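Side-chain contact in probable 2-phosphosulfolactate phosphatase (Clostridium acetobutylicum, PDB 1VR0), which probably hydrolyses (2R)-O-phospho-3-sulfolactate to (2R)-3-sulfolactate and phosphate, with magnesium as its cofactor: residues 22-27 / 122-127. Numbering follows the deposited sequence.
Sequences DDIKEE and KGSETA
Ile24 stands opposite Gly123 with their CA atoms 6.8 Å apart, and two residues further along the loop Glu26 faces Thr126 at a similar spacing. No hydrogen bond joins the two segments, so the contact rests on van der Waals touch at these two points. Ile24 points toward segment 122-127 and meets it with both branches. Its CG2 methyl lies 3.5 Å from Gly123 O. Its CD1 methyl sits against the backbone of Gly123, which has no side chain, 4.0 Å from CA. With CG1 anti to the carbonyl carbon (chi1 -67°) and the chain then extended to CD1, the longer branch reaches over the glycine. Beyond, CD1 comes within 4.3 Å of Ser124 OG, a hydroxyl hydrogen-bonded to Ala120 O of helix 117-123. The loop 22-27 follows strand 13-18 and leads to strand 33-37 of the mixed sheet. Segment 122-127 leads from helix 117-123 toward strand 129-133 through a type I beta turn, Ser124 to Ala127, closed by Ala127 N to Ser124 O at 2.9 Å. Ile24 and Ser124 both also rest on Val155 of strand 152-156. At the exposed end, the side chains of Glu26 and Thr126 cross at about a right angle. The Thr126 CG2 methyl touches the carboxylate, 3.6 Å from Glu26 OE2, while Thr126 OG1 lies beside the Glu26 CG methylene at 3.9 Å. The backbone of Thr126 is hydrogen-bonded to Asn31, which ties the turn to the same loop further on. Lys25 points away from 122-127, and its NZ is hydrogen-bonded to Asp22 O of the second subunit.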
loop_
_atom_site.group_PDB
_atom_site.type_symbol
_atom_site.label_atom_id
_atom_site.label_comp_id
_atom_site.label_asym_id
_atom_site.label_seq_id
_atom_site.Cartn_x
_atom_site.Cartn_y
_atom_site.Cartn_z
ATOM N N ASP A 22 7.109 -8.208 1.821
ATOM C CA ASP A 22 6.537 -9.095 0.801
ATOM C C ASP A 22 6.032 -8.367 -0.431
ATOM O O ASP A 22 5.530 -9.003 -1.351
ATOM C CB ASP A 22 5.391 -9.924 1.391
ATOM C CG ASP A 22 5.878 -11.000 2.346
ATOM O OD1 ASP A 22 6.957 -11.570 2.130
ATOM O OD2 ASP A 22 5.205 -11.314 3.334
ATOM N N ASP A 23 6.167 -7.044 -0.463
ATOM C CA ASP A 23 5.751 -6.261 -1.629
ATOM C C ASP A 23 6.908 -5.551 -2.336
ATOM O O ASP A 23 6.684 -4.729 -3.213
ATOM C CB ASP A 23 4.661 -5.295 -1.223
ATOM C CG ASP A 23 3.377 -6.015 -0.881
ATOM O OD1 ASP A 23 2.833 -6.675 -1.817
ATOM O OD2 ASP A 23 2.946 -5.969 0.316
ATOM N N ILE A 24 8.144 -5.916 -2.019
ATOM C CA ILE A 24 9.278 -5.355 -2.713
ATOM C C ILE A 24 9.379 -5.944 -4.119
ATOM O O ILE A 24 9.284 -7.142 -4.300
ATOM C CB ILE A 24 10.556 -5.674 -1.999
ATOM C CG1 ILE A 24 10.603 -4.978 -0.668
ATOM C CG2 ILE A 24 11.748 -5.233 -2.802
ATOM C CD1 ILE A 24 11.702 -5.466 0.187
ATOM N N LYS A 25 9.560 -5.097 -5.114
ATOM C CA LYS A 25 9.852 -5.550 -6.467
ATOM C C LYS A 25 11.144 -4.851 -6.825
ATOM O O LYS A 25 11.265 -3.644 -6.610
ATOM C CB LYS A 25 8.712 -5.180 -7.427
ATOM C CG LYS A 25 7.383 -5.937 -7.191
ATOM C CD LYS A 25 6.178 -5.011 -7.505
ATOM C CE LYS A 25 4.769 -5.699 -7.471
ATOM N NZ LYS A 25 4.448 -6.399 -8.754
ATOM N N GLU A 26 12.110 -5.620 -7.319
ATOM C CA GLU A 26 13.432 -5.102 -7.699
ATOM C C GLU A 26 13.415 -3.788 -8.485
ATOM O O GLU A 26 14.174 -2.874 -8.189
ATOM C CB GLU A 26 14.149 -6.111 -8.584
ATOM C CG GLU A 26 15.301 -6.843 -7.930
ATOM C CD GLU A 26 16.299 -7.343 -8.972
ATOM O OE1 GLU A 26 16.328 -6.778 -10.109
ATOM O OE2 GLU A 26 17.065 -8.289 -8.650
ATOM N N GLU A 27 12.555 -3.706 -9.487
ATOM C CA GLU A 27 12.529 -2.552 -10.363
ATOM C C GLU A 27 12.180 -1.266 -9.642
ATOM O O GLU A 27 12.490 -0.193 -10.138
ATOM C CB GLU A 27 11.542 -2.789 -11.498
ATOM C CG GLU A 27 10.068 -2.973 -11.052
ATOM C CD GLU A 27 9.662 -4.443 -10.837
ATOM O OE1 GLU A 27 10.538 -5.315 -10.528
ATOM O OE2 GLU A 27 8.441 -4.714 -10.989
ATOM N N LYS A 122 17.631 -7.206 3.447
ATOM C CA LYS A 122 18.055 -8.108 2.385
ATOM C C LYS A 122 17.297 -7.903 1.085
ATOM O O LYS A 122 17.885 -8.006 0.019
ATOM C CB LYS A 122 17.913 -9.569 2.850
ATOM C CG LYS A 122 18.804 -9.951 4.064
ATOM C CD LYS A 122 20.296 -9.694 3.782
ATOM C CE LYS A 122 21.183 -10.892 4.106
ATOM N NZ LYS A 122 22.410 -10.831 3.243
ATOM N N GLY A 123 15.995 -7.627 1.164
ATOM C CA GLY A 123 15.168 -7.424 -0.039
ATOM C C GLY A 123 15.480 -6.180 -0.858
ATOM O O GLY A 123 15.056 -6.071 -1.998
ATOM N N SER A 124 16.234 -5.251 -0.266
ATOM C CA SER A 124 16.627 -4.003 -0.913
ATOM C C SER A 124 18.047 -4.015 -1.520
ATOM O O SER A 124 18.515 -2.971 -2.009
ATOM C CB SER A 124 16.492 -2.887 0.099
ATOM O OG SER A 124 15.233 -3.006 0.774
ATOM N N GLU A 125 18.697 -5.184 -1.556
ATOM C CA GLU A 125 20.091 -5.303 -2.036
ATOM C C GLU A 125 20.440 -4.556 -3.322
ATOM O O GLU A 125 21.576 -4.108 -3.486
ATOM C CB GLU A 125 20.478 -6.766 -2.257
ATOM C CG GLU A 125 20.460 -7.564 -0.981
ATOM C CD GLU A 125 21.682 -8.405 -0.817
ATOM O OE1 GLU A 125 21.894 -9.233 -1.750
ATOM O OE2 GLU A 125 22.394 -8.233 0.227
ATOM N N THR A 126 19.513 -4.456 -4.259
ATOM C CA THR A 126 19.877 -3.888 -5.554
ATOM C C THR A 126 19.915 -2.364 -5.564
ATOM O O THR A 126 20.199 -1.776 -6.614
ATOM C CB THR A 126 18.918 -4.379 -6.657
ATOM O OG1 THR A 126 17.548 -4.177 -6.231
ATOM C CG2 THR A 126 19.180 -5.864 -6.937
ATOM N N ALA A 127 19.586 -1.723 -4.434
ATOM C CA ALA A 127 19.562 -0.266 -4.373
ATOM C C ALA A 127 20.978 0.254 -4.445
ATOM O O ALA A 127 21.914 -0.461 -4.086
ATOM C CB ALA A 127 18.904 0.194 -3.090
#